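Local coordinates for cephalosporin hydroxylase CMCI (Streptomyces clavuligerus, PDB 2BM8), which probably takes part in cephamycin biosynthesis as a Rossmann-like, methyltransferase-related enzyme acting on the cephalosporin nucleus, at residues P82-E87 against Q111-D116. The protein carries 3 engineered substitutions. Residues are numbered along the deposited sequence; the frame is centred on the assembly and turned at random.
Sequences PRTIVE and QVIGID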
ATOM      1  N   PRO B  82       6.482  38.348   8.386  1.00 13.08           N
ATOM      2  CA  PRO B  82       7.838  38.546   8.893  1.00 13.34           C
ATOM      3  C   PRO B  82       8.550  39.708   8.220  1.00 13.28           C
ATOM      4  O   PRO B  82       8.471  39.837   7.008  1.00 13.19           O
ATOM      5  CB  PRO B  82       8.546  37.228   8.541  1.00 13.23           C
ATOM      6  CG  PRO B  82       7.796  36.688   7.384  1.00 13.31           C
ATOM      7  CD  PRO B  82       6.364  37.094   7.628  1.00 13.42           C
ATOM      8  N   ARG B  83       9.211  40.542   9.015  1.00 13.66           N
ATOM      9  CA  ARG B  83      10.141  41.544   8.499  1.00 14.22           C
ATOM     10  C   ARG B  83      11.507  40.956   8.074  1.00 14.16           C
ATOM     11  O   ARG B  83      12.237  41.586   7.314  1.00 14.02           O
ATOM     12  CB  ARG B  83      10.343  42.660   9.538  1.00 14.68           C
ATOM     13  CG  ARG B  83       9.152  43.628   9.675  1.00 16.27           C
ATOM     14  CD  ARG B  83       9.276  44.902   8.836  1.00 19.12           C
ATOM     15  NE  ARG B  83       9.708  46.046   9.652  1.00 22.16           N
ATOM     16  CZ  ARG B  83      10.728  46.861   9.378  1.00 24.55           C
ATOM     17  NH1 ARG B  83      11.470  46.714   8.284  1.00 25.70           N
ATOM     18  NH2 ARG B  83      11.005  47.855  10.211  1.00 26.25           N
ATOM     19  N   THR B  84      11.852  39.759   8.554  1.00 14.34           N
ATOM     20  CA  THR B  84      13.148  39.157   8.246  1.00 14.38           C
ATOM     21  C   THR B  84      13.038  37.642   8.092  1.00 14.47           C
ATOM     22  O   THR B  84      12.533  36.969   8.970  1.00 14.42           O
ATOM     23  CB  THR B  84      14.191  39.462   9.358  1.00 14.56           C
ATOM     24  OG1 THR B  84      14.220  40.862   9.669  1.00 14.60           O
ATOM     25  CG2 THR B  84      15.611  39.155   8.872  1.00 14.70           C
ATOM     26  N   ILE B  85      13.516  37.110   6.975  1.00 14.46           N
ATOM     27  CA  ILE B  85      13.659  35.674   6.819  1.00 14.64           C
ATOM     28  C   ILE B  85      15.124  35.318   6.604  1.00 14.94           C
ATOM     29  O   ILE B  85      15.753  35.836   5.694  1.00 15.14           O
ATOM     30  CB  ILE B  85      12.810  35.195   5.650  1.00 14.57           C
ATOM     31  CG1 ILE B  85      11.326  35.370   5.994  1.00 13.72           C
ATOM     32  CG2 ILE B  85      13.120  33.736   5.324  1.00 14.28           C
ATOM     33  CD1 ILE B  85      10.427  35.254   4.805  1.00 13.95           C
ATOM     34  N   VAL B  86      15.647  34.441   7.458  1.00 15.43           N
ATOM     35  CA  VAL B  86      17.026  33.971   7.411  1.00 15.87           C
ATOM     36  C   VAL B  86      17.113  32.508   6.957  1.00 16.24           C
ATOM     37  O   VAL B  86      16.455  31.644   7.527  1.00 15.56           O
ATOM     38  CB  VAL B  86      17.660  34.035   8.801  1.00 16.10           C
ATOM     39  CG1 VAL B  86      19.104  33.561   8.749  1.00 16.62           C
ATOM     40  CG2 VAL B  86      17.584  35.452   9.385  1.00 16.71           C
ATOM     41  N   GLU B  87      17.936  32.242   5.940  1.00 16.76           N
ATOM     42  CA  GLU B  87      18.246  30.882   5.495  1.00 17.39           C
ATOM     43  C   GLU B  87      19.679  30.563   5.849  1.00 17.34           C
ATOM     44  O   GLU B  87      20.573  31.194   5.326  1.00 17.18           O
ATOM     45  CB  GLU B  87      18.115  30.764   3.973  1.00 17.57           C
ATOM     46  CG  GLU B  87      16.757  30.289   3.498  1.00 20.07           C
ATOM     47  CD  GLU B  87      16.556  28.799   3.685  1.00 22.08           C
ATOM     48  OE1 GLU B  87      17.334  28.182   4.448  1.00 21.90           O
ATOM     49  OE2 GLU B  87      15.626  28.249   3.052  1.00 23.13           O
ATOM     50  N   GLN B 111      13.223  41.692   4.573  1.00 17.05           N
ATOM     51  CA  GLN B 111      14.612  41.462   4.190  1.00 16.39           C
ATOM     52  C   GLN B 111      14.936  39.975   4.300  1.00 15.91           C
ATOM     53  O   GLN B 111      14.761  39.388   5.359  1.00 15.14           O
ATOM     54  CB  GLN B 111      15.532  42.228   5.146  1.00 16.45           C
ATOM     55  CG  GLN B 111      15.427  43.720   5.020  1.00 15.99           C
ATOM     56  CD  GLN B 111      15.794  44.168   3.635  1.00 15.39           C
ATOM     57  OE1 GLN B 111      16.596  43.526   2.974  1.00 15.86           O
ATOM     58  NE2 GLN B 111      15.192  45.244   3.181  1.00 15.57           N
ATOM     59  N   VAL B 112      15.399  39.377   3.204  1.00 15.61           N
ATOM     60  CA  VAL B 112      15.756  37.963   3.165  1.00 15.49           C
ATOM     61  C   VAL B 112      17.260  37.876   3.270  1.00 15.22           C
ATOM     62  O   VAL B 112      17.956  38.628   2.609  1.00 15.25           O
ATOM     63  CB  VAL B 112      15.289  37.295   1.853  1.00 15.61           C
ATOM     64  CG1 VAL B 112      15.617  35.817   1.836  1.00 15.33           C
ATOM     65  CG2 VAL B 112      13.796  37.488   1.666  1.00 16.35           C
ATOM     66  N   ILE B 113      17.752  36.976   4.112  1.00 15.00           N
ATOM     67  CA  ILE B 113      19.182  36.796   4.336  1.00 15.02           C
ATOM     68  C   ILE B 113      19.582  35.322   4.150  1.00 15.14           C
ATOM     69  O   ILE B 113      18.962  34.428   4.716  1.00 14.84           O
ATOM     70  CB  ILE B 113      19.580  37.302   5.761  1.00 15.01           C
ATOM     71  CG1 ILE B 113      19.517  38.834   5.824  1.00 15.08           C
ATOM     72  CG2 ILE B 113      20.996  36.842   6.133  1.00 14.59           C
ATOM     73  CD1 ILE B 113      19.446  39.394   7.214  1.00 14.52           C
ATOM     74  N   GLY B 114      20.623  35.084   3.359  1.00 15.39           N
ATOM     75  CA  GLY B 114      21.153  33.753   3.150  1.00 15.82           C
ATOM     76  C   GLY B 114      22.574  33.671   3.645  1.00 16.50           C
ATOM     77  O   GLY B 114      23.417  34.465   3.230  1.00 16.87           O
ATOM     78  N   ILE B 115      22.834  32.707   4.521  1.00 17.38           N
ATOM     79  CA  ILE B 115      24.141  32.473   5.118  1.00 18.44           C
ATOM     80  C   ILE B 115      24.648  31.122   4.638  1.00 19.45           C
ATOM     81  O   ILE B 115      23.932  30.142   4.772  1.00 19.55           O
ATOM     82  CB  ILE B 115      24.018  32.413   6.658  1.00 18.12           C
ATOM     83  CG1 ILE B 115      23.239  33.604   7.192  1.00 18.77           C
ATOM     84  CG2 ILE B 115      25.380  32.348   7.317  1.00 18.13           C
ATOM     85  CD1 ILE B 115      23.174  33.657   8.723  1.00 18.69           C
ATOM     86  N   ASP B 116      25.868  31.055   4.102  1.00 20.68           N
ATOM     87  CA  ASP B 116      26.507  29.761   3.809  1.00 22.15           C
ATOM     88  C   ASP B 116      28.028  29.829   3.900  1.00 22.81           C
ATOM     89  O   ASP B 116      28.631  30.886   3.712  1.00 22.64           O
ATOM     90  CB  ASP B 116      26.094  29.204   2.420  1.00 22.49           C
ATOM     91  CG  ASP B 116      26.110  27.651   2.363  1.00 24.33           C
ATOM     92  OD1 ASP B 116      27.176  27.025   2.595  1.00 26.32           O
ATOM     93  OD2 ASP B 116      25.101  26.960   2.083  1.00 26.32           O
TER
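The first beta-alpha-beta crossover of a Rossmann-like methyltransferase sheet brings strand 84-87 beside strand 111-116, with helix 94-106 making the connection. The two short axes differ by 16° in direction and approach to 4.7 Å, as expected of parallel neighbours. Five backbone hydrogen bonds zigzag between them. At the entry, Gln111 N reaches Arg83 O from above the carbonyl plane, whereas Ile85 N meets Gln111 O within its plane. The later donors line up with the acceptor carbonyls: Ile113 N to Ile85 O, Glu87 N to Ile113 O (2.7 Å, N-H...O 174°) and Ile115 N to Glu87 O (2.8 Å) all lie nearly along the C=O axis. Carbonyls of both strands also receive CA-H...O contacts, among them Val86 CA to Ile113 O at 3.3 Å.

Strand order 3-2-1-4-5-7-6, with the last strand pair forming the reversed hairpin, identifies the class I methyltransferase topology; here strand 84-88 is an interior strand, and Thr84 and Val86 are hydrogen-bonded through their backbones to strand 155-159 on its other side. On the face carrying Thr84, Val86 and Ile113, methyl tips meet obliquely. Thr84 CG2, anti to the backbone N, lies 4.2 Å from Ile113 CD1, while its OG1 is hydrogen-bonded to Ala152 O. Val86 CG1, likewise anti to N, touches Ile115 CD1 at 4.1 Å. The other face holds Ile85, Val112 and Glu87, with Phe99 of the crossover helix packed on Ile85 and Glu87. The carboxylate of buried Glu87 leads away from strand 111-116, its chain bent at chi2 (-77°); OE1 is hydrogen-bonded to Asn160 ND2 and OE2 forms a salt bridge with Lys65 NZ.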